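Local coordinates for macrophomate synthase intermolecular Diels-Alderase (Macrophoma commelinae, PDB 1IZC), which is a magnesium-binding TIM-barrel enzyme of the HpcH/HpaI aldolase/citrate lyase family, modelled here with pyruvic acid, at residues M44-G49 with T62-V67; F54-L59 with H86-H91; Q183-K188 with P209-I214. The protein carries 1 engineered substitution. One frame throughout, in Å; residues are numbered along the deposited sequence.

Contact 1: M44-G49 with T62-V67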
ATOM      1  N   MET A  44      -1.599  14.466 -29.050  1.00  9.68           N
ATOM      2  CA  MET A  44      -2.622  14.943 -28.126  1.00  8.37           C
ATOM      3  C   MET A  44      -2.613  13.980 -26.933  1.00  7.22           C
ATOM      4  O   MET A  44      -2.853  12.781 -27.097  1.00  9.72           O
ATOM      5  CB  MET A  44      -3.988  14.942 -28.814  1.00 10.23           C
ATOM      6  CG  MET A  44      -4.010  15.708 -30.139  1.00 10.13           C
ATOM      7  SD  MET A  44      -3.502  17.420 -29.950  1.00 11.60           S
ATOM      8  CE  MET A  44      -3.614  17.967 -31.702  1.00 13.12           C
ATOM      9  N   GLY A  45      -2.311  14.512 -25.748  1.00 10.09           N
ATOM     10  CA  GLY A  45      -2.240  13.664 -24.573  1.00 10.95           C
ATOM     11  C   GLY A  45      -3.007  14.172 -23.368  1.00  9.46           C
ATOM     12  O   GLY A  45      -3.791  15.119 -23.458  1.00 11.10           O
ATOM     13  N   VAL A  46      -2.749  13.543 -22.228  1.00  8.16           N
ATOM     14  CA  VAL A  46      -3.431  13.880 -20.989  1.00  9.44           C
ATOM     15  C   VAL A  46      -2.428  13.988 -19.850  1.00  9.45           C
ATOM     16  O   VAL A  46      -1.476  13.192 -19.763  1.00  9.03           O
ATOM     17  CB  VAL A  46      -4.523  12.800 -20.673  1.00  6.96           C
ATOM     18  CG1 VAL A  46      -3.883  11.421 -20.493  1.00  9.43           C
ATOM     19  CG2 VAL A  46      -5.326  13.192 -19.435  1.00  8.96           C
ATOM     20  N   ALA A  47      -2.625  14.995 -18.999  1.00  8.07           N
ATOM     21  CA  ALA A  47      -1.746  15.225 -17.849  1.00  8.76           C
ATOM     22  C   ALA A  47      -2.310  14.386 -16.708  1.00 10.97           C
ATOM     23  O   ALA A  47      -3.515  14.375 -16.480  1.00 10.41           O
ATOM     24  CB  ALA A  47      -1.730  16.702 -17.487  1.00  9.51           C
ATOM     25  N   HIS A  48      -1.420  13.696 -16.002  1.00  8.69           N
ATOM     26  CA  HIS A  48      -1.790  12.753 -14.941  1.00  7.76           C
ATOM     27  C   HIS A  48      -1.090  13.102 -13.620  1.00 10.55           C
ATOM     28  O   HIS A  48       0.127  12.914 -13.458  1.00  8.68           O
ATOM     29  CB  HIS A  48      -1.425  11.355 -15.490  1.00  7.31           C
ATOM     30  CG  HIS A  48      -1.664  10.199 -14.565  1.00  7.62           C
ATOM     31  ND1 HIS A  48      -2.710  10.149 -13.664  1.00  9.37           N
ATOM     32  CD2 HIS A  48      -1.070   8.982 -14.515  1.00  9.57           C
ATOM     33  CE1 HIS A  48      -2.751   8.950 -13.106  1.00  9.12           C
ATOM     34  NE2 HIS A  48      -1.766   8.221 -13.605  1.00 10.00           N
ATOM     35  N   GLY A  49      -1.879  13.640 -12.683  1.00  8.73           N
ATOM     36  CA  GLY A  49      -1.366  14.043 -11.383  1.00  7.74           C
ATOM     37  C   GLY A  49      -1.997  13.282 -10.223  1.00 11.31           C
ATOM     38  O   GLY A  49      -1.584  13.449  -9.080  1.00 11.46           O
ATOM     39  N   THR A  62      -8.390   5.330 -22.999  1.00  8.02           N
ATOM     40  CA  THR A  62      -8.946   6.327 -23.924  1.00  7.40           C
ATOM     41  C   THR A  62      -7.986   6.548 -25.096  1.00 11.00           C
ATOM     42  O   THR A  62      -8.261   7.347 -25.992  1.00 10.08           O
ATOM     43  CB  THR A  62      -9.214   7.697 -23.253  1.00 11.95           C
ATOM     44  OG1 THR A  62      -7.973   8.315 -22.888  1.00  9.30           O
ATOM     45  CG2 THR A  62     -10.108   7.519 -22.004  1.00  9.88           C
ATOM     46  N   LYS A  63      -6.851   5.853 -25.048  1.00  8.98           N
ATOM     47  CA  LYS A  63      -5.842   5.900 -26.099  1.00 10.65           C
ATOM     48  C   LYS A  63      -5.246   7.258 -26.468  1.00 11.51           C
ATOM     49  O   LYS A  63      -5.230   7.649 -27.635  1.00 11.74           O
ATOM     50  CB  LYS A  63      -6.395   5.194 -27.350  1.00 15.33           C
ATOM     51  CG  LYS A  63      -6.623   3.690 -27.102  1.00 20.59           C
ATOM     52  CD  LYS A  63      -7.121   2.919 -28.326  1.00 31.58           C
ATOM     53  CE  LYS A  63      -8.637   2.935 -28.438  1.00 38.26           C
ATOM     54  NZ  LYS A  63      -9.181   4.296 -28.730  1.00 45.65           N
ATOM     55  N   PRO A  64      -4.725   7.995 -25.471  1.00  7.94           N
ATOM     56  CA  PRO A  64      -4.121   9.298 -25.759  1.00  9.03           C
ATOM     57  C   PRO A  64      -2.776   9.031 -26.441  1.00  8.58           C
ATOM     58  O   PRO A  64      -2.232   7.928 -26.330  1.00 10.45           O
ATOM     59  CB  PRO A  64      -3.929   9.896 -24.371  1.00 11.72           C
ATOM     60  CG  PRO A  64      -3.551   8.686 -23.571  1.00  8.42           C
ATOM     61  CD  PRO A  64      -4.607   7.670 -24.039  1.00  9.26           C
ATOM     62  N   ASP A  65      -2.249  10.025 -27.151  1.00  9.44           N
ATOM     63  CA  ASP A  65      -0.958   9.852 -27.805  1.00  7.99           C
ATOM     64  C   ASP A  65       0.140   9.777 -26.745  1.00  9.46           C
ATOM     65  O   ASP A  65       1.220   9.260 -26.997  1.00 10.43           O
ATOM     66  CB  ASP A  65      -0.685  11.005 -28.779  1.00  9.57           C
ATOM     67  CG  ASP A  65      -1.656  11.020 -29.951  1.00 14.43           C
ATOM     68  OD1 ASP A  65      -2.126   9.926 -30.342  1.00 14.06           O
ATOM     69  OD2 ASP A  65      -1.933  12.118 -30.488  1.00 13.08           O
ATOM     70  N   PHE A  66      -0.137  10.322 -25.562  1.00 10.26           N
ATOM     71  CA  PHE A  66       0.805  10.242 -24.454  1.00  6.82           C
ATOM     72  C   PHE A  66       0.115  10.505 -23.127  1.00  7.65           C
ATOM     73  O   PHE A  66      -0.947  11.121 -23.083  1.00  8.64           O
ATOM     74  CB  PHE A  66       1.973  11.246 -24.613  1.00  8.07           C
ATOM     75  CG  PHE A  66       1.573  12.706 -24.503  1.00 12.07           C
ATOM     76  CD1 PHE A  66       1.419  13.321 -23.260  1.00  8.98           C
ATOM     77  CD2 PHE A  66       1.375  13.469 -25.651  1.00  9.31           C
ATOM     78  CE1 PHE A  66       1.079  14.676 -23.161  1.00  9.98           C
ATOM     79  CE2 PHE A  66       1.034  14.828 -25.572  1.00  9.87           C
ATOM     80  CZ  PHE A  66       0.888  15.435 -24.328  1.00 11.17           C
ATOM     81  N   VAL A  67       0.720  10.009 -22.051  1.00  9.25           N
ATOM     82  CA  VAL A  67       0.233  10.272 -20.700  1.00  8.05           C
ATOM     83  C   VAL A  67       1.427  11.006 -20.103  1.00  7.98           C
ATOM     84  O   VAL A  67       2.550  10.503 -20.139  1.00  9.83           O
ATOM     85  CB  VAL A  67      -0.024   8.980 -19.891  1.00  9.72           C
ATOM     86  CG1 VAL A  67      -0.413   9.350 -18.448  1.00  8.12           C
ATOM     87  CG2 VAL A  67      -1.155   8.176 -20.543  1.00 11.04           C
TER

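Contact 2: F54-L59 with H86-H91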
ATOM      1  N   PHE A  54      -4.891   2.882 -11.006  1.00  6.90           N
ATOM      2  CA  PHE A  54      -6.219   2.577 -11.551  1.00  9.62           C
ATOM      3  C   PHE A  54      -6.589   3.729 -12.489  1.00  9.63           C
ATOM      4  O   PHE A  54      -7.102   3.514 -13.586  1.00  8.51           O
ATOM      5  CB  PHE A  54      -7.251   2.433 -10.416  1.00  9.31           C
ATOM      6  CG  PHE A  54      -8.591   1.934 -10.870  1.00  9.75           C
ATOM      7  CD1 PHE A  54      -9.484   2.778 -11.513  1.00 11.79           C
ATOM      8  CD2 PHE A  54      -8.951   0.595 -10.667  1.00 12.60           C
ATOM      9  CE1 PHE A  54     -10.730   2.297 -11.958  1.00  9.07           C
ATOM     10  CE2 PHE A  54     -10.171   0.108 -11.101  1.00 11.74           C
ATOM     11  CZ  PHE A  54     -11.070   0.954 -11.750  1.00 13.10           C
ATOM     12  N   VAL A  55      -6.318   4.960 -12.061  1.00  6.85           N
ATOM     13  CA  VAL A  55      -6.591   6.115 -12.915  1.00  6.85           C
ATOM     14  C   VAL A  55      -5.740   6.036 -14.189  1.00  5.83           C
ATOM     15  O   VAL A  55      -6.225   6.317 -15.282  1.00  7.01           O
ATOM     16  CB  VAL A  55      -6.297   7.436 -12.169  1.00  4.68           C
ATOM     17  CG1 VAL A  55      -6.385   8.631 -13.138  1.00  7.44           C
ATOM     18  CG2 VAL A  55      -7.327   7.620 -11.054  1.00  7.51           C
ATOM     19  N   THR A  56      -4.472   5.649 -14.062  1.00  6.87           N
ATOM     20  CA  THR A  56      -3.632   5.549 -15.251  1.00  8.18           C
ATOM     21  C   THR A  56      -4.282   4.591 -16.244  1.00  7.10           C
ATOM     22  O   THR A  56      -4.275   4.821 -17.451  1.00  6.42           O
ATOM     23  CB  THR A  56      -2.238   4.977 -14.937  1.00  9.02           C
ATOM     24  OG1 THR A  56      -1.765   5.518 -13.697  1.00  7.96           O
ATOM     25  CG2 THR A  56      -1.265   5.345 -16.056  1.00  8.20           C
ATOM     26  N   LYS A  57      -4.816   3.491 -15.729  1.00  5.17           N
ATOM     27  CA  LYS A  57      -5.464   2.513 -16.600  1.00  6.35           C
ATOM     28  C   LYS A  57      -6.691   3.092 -17.312  1.00  8.60           C
ATOM     29  O   LYS A  57      -6.932   2.803 -18.487  1.00 10.38           O
ATOM     30  CB  LYS A  57      -5.858   1.285 -15.781  1.00  8.61           C
ATOM     31  CG  LYS A  57      -4.655   0.474 -15.305  1.00  6.30           C
ATOM     32  CD  LYS A  57      -5.100  -0.660 -14.372  1.00  7.46           C
ATOM     33  CE  LYS A  57      -3.920  -1.538 -13.970  1.00  7.52           C
ATOM     34  NZ  LYS A  57      -4.367  -2.618 -13.024  1.00  8.03           N
ATOM     35  N   VAL A  58      -7.480   3.888 -16.598  1.00  7.10           N
ATOM     36  CA  VAL A  58      -8.664   4.508 -17.202  1.00  7.64           C
ATOM     37  C   VAL A  58      -8.202   5.484 -18.288  1.00 10.22           C
ATOM     38  O   VAL A  58      -8.755   5.525 -19.381  1.00  9.23           O
ATOM     39  CB  VAL A  58      -9.487   5.270 -16.149  1.00  9.66           C
ATOM     40  CG1 VAL A  58     -10.627   6.047 -16.821  1.00 11.11           C
ATOM     41  CG2 VAL A  58     -10.053   4.276 -15.124  1.00  9.39           C
ATOM     42  N   LEU A  59      -7.170   6.269 -17.985  1.00  7.60           N
ATOM     43  CA  LEU A  59      -6.644   7.218 -18.968  1.00  6.31           C
ATOM     44  C   LEU A  59      -6.062   6.477 -20.182  1.00  7.85           C
ATOM     45  O   LEU A  59      -6.288   6.869 -21.331  1.00  9.64           O
ATOM     46  CB  LEU A  59      -5.547   8.082 -18.335  1.00  6.37           C
ATOM     47  CG  LEU A  59      -5.980   8.958 -17.158  1.00  7.60           C
ATOM     48  CD1 LEU A  59      -4.763   9.730 -16.640  1.00  8.13           C
ATOM     49  CD2 LEU A  59      -7.081   9.925 -17.609  1.00 10.27           C
ATOM     50  N   HIS A  86       4.170   1.593 -16.461  1.00  5.80           N
ATOM     51  CA  HIS A  86       3.874   0.301 -17.084  1.00  6.78           C
ATOM     52  C   HIS A  86       2.402   0.276 -17.505  1.00  8.22           C
ATOM     53  O   HIS A  86       2.075  -0.126 -18.611  1.00  6.08           O
ATOM     54  CB  HIS A  86       4.073  -0.860 -16.111  1.00  6.59           C
ATOM     55  CG  HIS A  86       5.487  -1.338 -16.002  1.00  8.53           C
ATOM     56  ND1 HIS A  86       5.847  -2.390 -15.189  1.00  8.46           N
ATOM     57  CD2 HIS A  86       6.622  -0.923 -16.613  1.00 11.16           C
ATOM     58  CE1 HIS A  86       7.147  -2.605 -15.305  1.00  9.11           C
ATOM     59  NE2 HIS A  86       7.640  -1.728 -16.164  1.00  9.14           N
ATOM     60  N   ALA A  87       1.509   0.682 -16.609  1.00  6.65           N
ATOM     61  CA  ALA A  87       0.081   0.647 -16.956  1.00  6.48           C
ATOM     62  C   ALA A  87      -0.268   1.520 -18.165  1.00  7.67           C
ATOM     63  O   ALA A  87      -1.071   1.115 -19.021  1.00  8.23           O
ATOM     64  CB  ALA A  87      -0.767   1.055 -15.752  1.00  6.34           C
ATOM     65  N   ALA A  88       0.312   2.713 -18.246  1.00  5.61           N
ATOM     66  CA  ALA A  88       0.026   3.592 -19.387  1.00  6.25           C
ATOM     67  C   ALA A  88       0.368   2.913 -20.710  1.00  7.69           C
ATOM     68  O   ALA A  88      -0.412   2.949 -21.665  1.00  8.72           O
ATOM     69  CB  ALA A  88       0.816   4.902 -19.268  1.00  5.42           C
ATOM     70  N   GLN A  89       1.544   2.305 -20.780  1.00  7.99           N
ATOM     71  CA  GLN A  89       1.938   1.663 -22.013  1.00  6.64           C
ATOM     72  C   GLN A  89       1.242   0.336 -22.276  1.00  9.47           C
ATOM     73  O   GLN A  89       0.889   0.049 -23.409  1.00 10.53           O
ATOM     74  CB  GLN A  89       3.465   1.490 -22.058  1.00  8.24           C
ATOM     75  CG  GLN A  89       4.191   2.825 -22.215  1.00 12.48           C
ATOM     76  CD  GLN A  89       5.522   2.708 -22.957  1.00 13.41           C
ATOM     77  OE1 GLN A  89       5.703   3.289 -24.037  1.00 15.49           O
ATOM     78  NE2 GLN A  89       6.458   1.974 -22.379  1.00 12.81           N
ATOM     79  N   HIS A  90       1.009  -0.463 -21.239  1.00 10.02           N
ATOM     80  CA  HIS A  90       0.369  -1.765 -21.456  1.00  7.56           C
ATOM     81  C   HIS A  90      -1.134  -1.675 -21.701  1.00  8.07           C
ATOM     82  O   HIS A  90      -1.648  -2.354 -22.584  1.00  8.95           O
ATOM     83  CB  HIS A  90       0.651  -2.703 -20.264  1.00 10.75           C
ATOM     84  CG  HIS A  90       2.085  -3.140 -20.157  1.00  9.52           C
ATOM     85  ND1 HIS A  90       2.532  -4.359 -20.626  1.00 13.38           N
ATOM     86  CD2 HIS A  90       3.179  -2.502 -19.668  1.00  4.37           C
ATOM     87  CE1 HIS A  90       3.838  -4.450 -20.433  1.00  5.46           C
ATOM     88  NE2 HIS A  90       4.251  -3.339 -19.855  1.00 12.94           N
ATOM     89  N   HIS A  91      -1.841  -0.836 -20.941  1.00  8.03           N
ATOM     90  CA  HIS A  91      -3.284  -0.708 -21.120  1.00  7.86           C
ATOM     91  C   HIS A  91      -3.714   0.083 -22.367  1.00 11.80           C
ATOM     92  O   HIS A  91      -4.903   0.129 -22.711  1.00 13.02           O
ATOM     93  CB  HIS A  91      -3.917  -0.150 -19.842  1.00  7.30           C
ATOM     94  CG  HIS A  91      -4.060  -1.174 -18.755  1.00 10.34           C
ATOM     95  ND1 HIS A  91      -2.985  -1.836 -18.194  1.00 13.43           N
ATOM     96  CD2 HIS A  91      -5.164  -1.681 -18.156  1.00  5.09           C
ATOM     97  CE1 HIS A  91      -3.423  -2.707 -17.298  1.00  5.32           C
ATOM     98  NE2 HIS A  91      -4.742  -2.634 -17.259  1.00 11.76           N
TER

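Contact 3: Q183-K188 with P209-I214. With MG (magnesium ion), chain B; PYR (pyruvic acid), chain C.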
ATOM      1  N   GLN A 183      12.097  22.664 -19.276  1.00 10.90           N
ATOM      2  CA  GLN A 183      10.942  23.511 -19.043  1.00 10.72           C
ATOM      3  C   GLN A 183      11.471  24.868 -18.576  1.00 11.44           C
ATOM      4  O   GLN A 183      12.262  24.953 -17.631  1.00 14.70           O
ATOM      5  CB  GLN A 183      10.014  22.886 -17.998  1.00 12.61           C
ATOM      6  CG  GLN A 183       8.858  23.775 -17.643  1.00 17.02           C
ATOM      7  CD  GLN A 183       7.798  23.052 -16.848  1.00 12.73           C
ATOM      8  OE1 GLN A 183       8.083  22.083 -16.139  1.00 15.96           O
ATOM      9  NE2 GLN A 183       6.568  23.531 -16.948  1.00 15.76           N
ATOM     10  N   ILE A 184      11.052  25.917 -19.276  1.00 10.51           N
ATOM     11  CA  ILE A 184      11.462  27.297 -19.000  1.00 11.43           C
ATOM     12  C   ILE A 184      10.345  27.950 -18.196  1.00 11.14           C
ATOM     13  O   ILE A 184       9.223  28.108 -18.686  1.00 13.09           O
ATOM     14  CB  ILE A 184      11.657  28.069 -20.329  1.00 12.37           C
ATOM     15  CG1 ILE A 184      12.708  27.365 -21.188  1.00 13.15           C
ATOM     16  CG2 ILE A 184      12.090  29.509 -20.052  1.00 13.24           C
ATOM     17  CD1 ILE A 184      14.105  27.379 -20.596  1.00 13.44           C
ATOM     18  N   GLU A 185      10.647  28.351 -16.969  1.00 10.04           N
ATOM     19  CA  GLU A 185       9.599  28.914 -16.130  1.00 13.76           C
ATOM     20  C   GLU A 185      10.086  29.910 -15.097  1.00 13.91           C
ATOM     21  O   GLU A 185       9.567  29.984 -13.980  1.00 14.39           O
ATOM     22  CB  GLU A 185       8.839  27.781 -15.455  1.00 15.71           C
ATOM     23  CG  GLU A 185       9.710  26.773 -14.747  1.00 15.49           C
ATOM     24  CD  GLU A 185       8.896  25.590 -14.269  1.00 20.00           C
ATOM     25  OE1 GLU A 185       7.681  25.779 -14.119  1.00 15.02           O
ATOM     26  OE2 GLU A 185       9.449  24.494 -14.045  1.00 15.99           O
ATOM     27  N   SER A 186      11.091  30.681 -15.476  1.00 10.94           N
ATOM     28  CA  SER A 186      11.620  31.702 -14.586  1.00 12.04           C
ATOM     29  C   SER A 186      12.175  32.830 -15.436  1.00 16.21           C
ATOM     30  O   SER A 186      12.426  32.652 -16.629  1.00 13.48           O
ATOM     31  CB  SER A 186      12.728  31.142 -13.697  1.00 13.22           C
ATOM     32  OG  SER A 186      13.857  30.747 -14.456  1.00 13.50           O
ATOM     33  N   VAL A 187      12.366  33.988 -14.816  1.00 15.24           N
ATOM     34  CA  VAL A 187      12.914  35.137 -15.531  1.00 17.69           C
ATOM     35  C   VAL A 187      14.302  34.804 -16.072  1.00 15.84           C
ATOM     36  O   VAL A 187      14.617  35.110 -17.227  1.00 17.43           O
ATOM     37  CB  VAL A 187      12.991  36.374 -14.607  1.00 19.63           C
ATOM     38  CG1 VAL A 187      13.776  37.493 -15.284  1.00 18.82           C
ATOM     39  CG2 VAL A 187      11.584  36.848 -14.277  1.00 20.58           C
ATOM     40  N   LYS A 188      15.137  34.176 -15.253  1.00 13.41           N
ATOM     41  CA  LYS A 188      16.479  33.816 -15.707  1.00 15.74           C
ATOM     42  C   LYS A 188      16.415  32.781 -16.828  1.00 15.54           C
ATOM     43  O   LYS A 188      17.260  32.777 -17.728  1.00 17.13           O
ATOM     44  CB  LYS A 188      17.313  33.272 -14.543  1.00 18.84           C
ATOM     45  CG  LYS A 188      17.758  34.341 -13.556  1.00 25.68           C
ATOM     46  CD  LYS A 188      18.753  33.776 -12.547  1.00 34.24           C
ATOM     47  CE  LYS A 188      19.324  34.878 -11.659  1.00 38.23           C
ATOM     48  NZ  LYS A 188      20.284  34.349 -10.645  1.00 47.93           N
ATOM     49  N   PRO A 209       3.972  28.806 -17.475  1.00 15.86           N
ATOM     50  CA  PRO A 209       3.371  30.133 -17.269  1.00 17.09           C
ATOM     51  C   PRO A 209       3.186  30.548 -15.810  1.00 17.87           C
ATOM     52  O   PRO A 209       3.482  31.679 -15.434  1.00 15.96           O
ATOM     53  CB  PRO A 209       2.023  30.039 -17.984  1.00 18.31           C
ATOM     54  CG  PRO A 209       2.136  28.843 -18.885  1.00 26.51           C
ATOM     55  CD  PRO A 209       3.044  27.897 -18.171  1.00 15.42           C
ATOM     56  N   GLY A 210       2.666  29.632 -15.003  1.00 18.59           N
ATOM     57  CA  GLY A 210       2.424  29.931 -13.602  1.00 17.90           C
ATOM     58  C   GLY A 210       3.675  30.307 -12.841  1.00 18.41           C
ATOM     59  O   GLY A 210       3.749  31.391 -12.250  1.00 16.25           O
ATOM     60  N   ASP A 211       4.662  29.413 -12.835  1.00 14.50           N
ATOM     61  CA  ASP A 211       5.894  29.714 -12.130  1.00 13.60           C
ATOM     62  C   ASP A 211       6.558  30.947 -12.724  1.00 14.37           C
ATOM     63  O   ASP A 211       7.116  31.754 -11.991  1.00 13.85           O
ATOM     64  CB  ASP A 211       6.855  28.525 -12.154  1.00 13.88           C
ATOM     65  CG  ASP A 211       6.555  27.519 -11.047  1.00 18.60           C
ATOM     66  OD1 ASP A 211       6.138  27.947  -9.950  1.00 19.75           O
ATOM     67  OD2 ASP A 211       6.746  26.310 -11.258  1.00 15.76           O
ATOM     68  N   TYR A 212       6.491  31.107 -14.044  1.00 13.42           N
ATOM     69  CA  TYR A 212       7.108  32.283 -14.654  1.00 13.34           C
ATOM     70  C   TYR A 212       6.464  33.562 -14.125  1.00 12.94           C
ATOM     71  O   TYR A 212       7.157  34.484 -13.683  1.00 16.60           O
ATOM     72  CB  TYR A 212       6.970  32.263 -16.178  1.00 13.01           C
ATOM     73  CG  TYR A 212       7.407  33.579 -16.790  1.00 13.68           C
ATOM     74  CD1 TYR A 212       8.761  33.899 -16.919  1.00 14.15           C
ATOM     75  CD2 TYR A 212       6.464  34.544 -17.135  1.00 16.71           C
ATOM     76  CE1 TYR A 212       9.167  35.166 -17.374  1.00 14.47           C
ATOM     77  CE2 TYR A 212       6.853  35.809 -17.588  1.00 18.26           C
ATOM     78  CZ  TYR A 212       8.199  36.112 -17.701  1.00 15.99           C
ATOM     79  OH  TYR A 212       8.573  37.381 -18.107  1.00 19.73           O
ATOM     80  N   MET A 213       5.138  33.618 -14.172  1.00 14.65           N
ATOM     81  CA  MET A 213       4.431  34.800 -13.705  1.00 17.28           C
ATOM     82  C   MET A 213       4.755  35.136 -12.255  1.00 18.53           C
ATOM     83  O   MET A 213       4.944  36.299 -11.908  1.00 18.87           O
ATOM     84  CB  MET A 213       2.927  34.621 -13.889  1.00 18.24           C
ATOM     85  CG  MET A 213       2.518  34.610 -15.355  1.00 25.29           C
ATOM     86  SD  MET A 213       0.744  34.589 -15.590  1.00 29.23           S
ATOM     87  CE  MET A 213       0.393  32.812 -15.589  1.00 40.97           C
ATOM     88  N   ILE A 214       4.841  34.125 -11.401  1.00 17.88           N
ATOM     89  CA  ILE A 214       5.167  34.392 -10.007  1.00 16.58           C
ATOM     90  C   ILE A 214       6.572  34.974  -9.911  1.00 17.74           C
ATOM     91  O   ILE A 214       6.804  35.968  -9.223  1.00 17.96           O
ATOM     92  CB  ILE A 214       5.083  33.091  -9.167  1.00 19.21           C
ATOM     93  CG1 ILE A 214       3.634  32.600  -9.142  1.00 19.21           C
ATOM     94  CG2 ILE A 214       5.605  33.334  -7.754  1.00 18.75           C
ATOM     95  CD1 ILE A 214       3.443  31.253  -8.446  1.00 19.81           C
TER
HETATM   96 MG    MG B1001       6.266  24.961 -12.828  1.00 21.80          MG
HETATM   97  C   PYR C2001       4.110  26.040 -14.437  1.00 27.01           C
HETATM   98  O   PYR C2001       4.824  26.439 -13.496  1.00 18.57           O
HETATM   99  OXT PYR C2001       3.234  26.733 -15.011  1.00 26.17           O
HETATM  100  CA  PYR C2001       4.405  24.613 -14.830  1.00 18.39           C
HETATM  101  O3  PYR C2001       5.259  23.902 -14.276  1.00 19.67           O
HETATM  102  CB  PYR C2001       3.589  24.116 -15.952  1.00 17.63           C
HETATM  103  O   HOH W   1       7.676  23.348 -12.374  1.00 14.91           O
HETATM  104  O   HOH W   2       4.618  24.180 -11.475  1.00 11.36           O

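Contact 1: M44-G49 with T62-V67
D65 holds M44 at both ends of its backbone. The amide of M44 donates to D65 OD2 at 2.8 Å in a nearly straight bond (176°), reaching the oxygen on its anti side, while D65 N returns a bond to M44 O, also 2.8 Å long. D65 CG, anti to the carbonyl carbon (chi1 -66°), stays beside the residue's own backbone N, and D65 N and OD2 thus grip M44 O and M44 N respectively. The other carboxylate oxygen, OD1, forms a salt bridge to R292 of the second subunit, an arginine that also bonds to K63 O.

Further along, V46 and V67 pair as in parallel strands. V46 N donates to F66 O at 3.1 Å, V46 has a further backbone hydrogen bond with W68, and a CA-H...O contact from V67 CA to V46 O at 3.5 Å is supplementary. Between these polar links, G45 presents its bare backbone to the F66 ring: G45 CA lies 3.5 Å from the ring centroid and only 8° off its normal, a CH-pi contact over the centre of one face. V46 CG1 makes apolar contact with P64 CG at 4.1 Å, and H48 CB rests against V67 CG1 at 3.7 Å. Both imidazole nitrogens of H48 are satisfied, NE2 by T56 and ND1 by D276.

This is the strand pairing of a beta-alpha-beta unit, in which strands 43-48 and 66-70 are joined through helix 53-61. That helix packs on V46 and H48, helix 260-265 covers M44, and strand 271-275 forms backbone hydrogen bonds with G45 and A47 on the other edge of strand 43-48, closing the barrel.

Contact 2: F54-L59 with H86-H91
T56 and K57 face A87 and A88 across two helices of the outer layer of a TIM barrel, the short axes running roughly parallel with a signed crossing angle of -30° and 8.3 Å apart at their closest. The small side chains of A87 and A88 suit this spacing. A88 CB is 3.9 Å from T56 CG2, and A87 CB is 4.0 Å from K57 CG. T56 offers its methyl to the neighbouring helix because CG2 stands anti to the backbone N; its hydroxyl is engaged with H48 and S52 O.

No hydrogen bond links the two helices, and their chief side-chain pairing is a CH-pi contact. K57, extended beyond CG, carries its aliphatic chain across one face of the H91 ring, and its NZ forms a salt bridge to D83 and a hydrogen bond to H86, both of the fourth subunit. H91 also stacks with H90 of that subunit, so the helix pair borders a subunit interface. On the covered face, K57 CG lies 3.7 Å from the ring centroid, 13° off the normal; farther out, CD passes 3.5 Å from H91 NE2 and CE 3.6 Å from H91 CE1.

Contact 3: Q183-K188 with P209-I214
E185 and D211 meet through a magnesium ion. E185 OE1 and D211 OD2 each bind it at 2.1 Å; the shared metal accounts for the closeness of these two oxygens, 3.1 Å apart. The side chains run side by side, their carboxylate planes 61° apart. Pyruvic acid chelates the ion through O and O3, and two waters complete six coordinating oxygens. One water also donates to E185 OE2 at 2.7 Å, an oxygen hydrogen-bonded to H125 N; D211 is positioned by S148 and F149 of the third subunit.

Hydrogen bonds from the start of helix 209-215 hold the ligand: G210 N reaches PYR OXT at 3.0 Å and D211 N reaches PYR O at 3.1 Å. A helix N-terminus aimed this way would probably favour a negative carboxylate, and R101 adds a further hydrogen bond.

Nonpolar packing and weak contacts make up the rest. Y212 CA makes a weak CA-H...O contact with E185 O at 3.4 Å, the Y212 ring turns its edge to S186 O, and V187 CG2 touches Y212 CE1 at 4.3 Å. S186 N-caps helix 187-191, which follows barrel strand 179-184; Y212 packs on that helix and on helix 230-245, and strand 205-207 runs beside 179-184.

Overall arrangement
The three contacts sample a TIM barrel from wall to rim. Contact 1 lies nearest the chain's centre and is a buried strand pairing, held by backbone and carboxylate hydrogen bonds; contact 2, also largely buried, belongs to the outer helical layer and relies on methyl and CH-pi packing. The helix that links contact 1's two strands supplies one side of contact 2, and the two touch directly, H48 NE2 lying 2.7 Å from T56 OG1 in a probable hydrogen bond. Contact 3, also buried, has its centre about 24 Å from that of contact 1; no hydrogen bond joins its segments, which a shared magnesium ion links instead. Contacts 1 and 3 reach the same sheet. All three border other subunits.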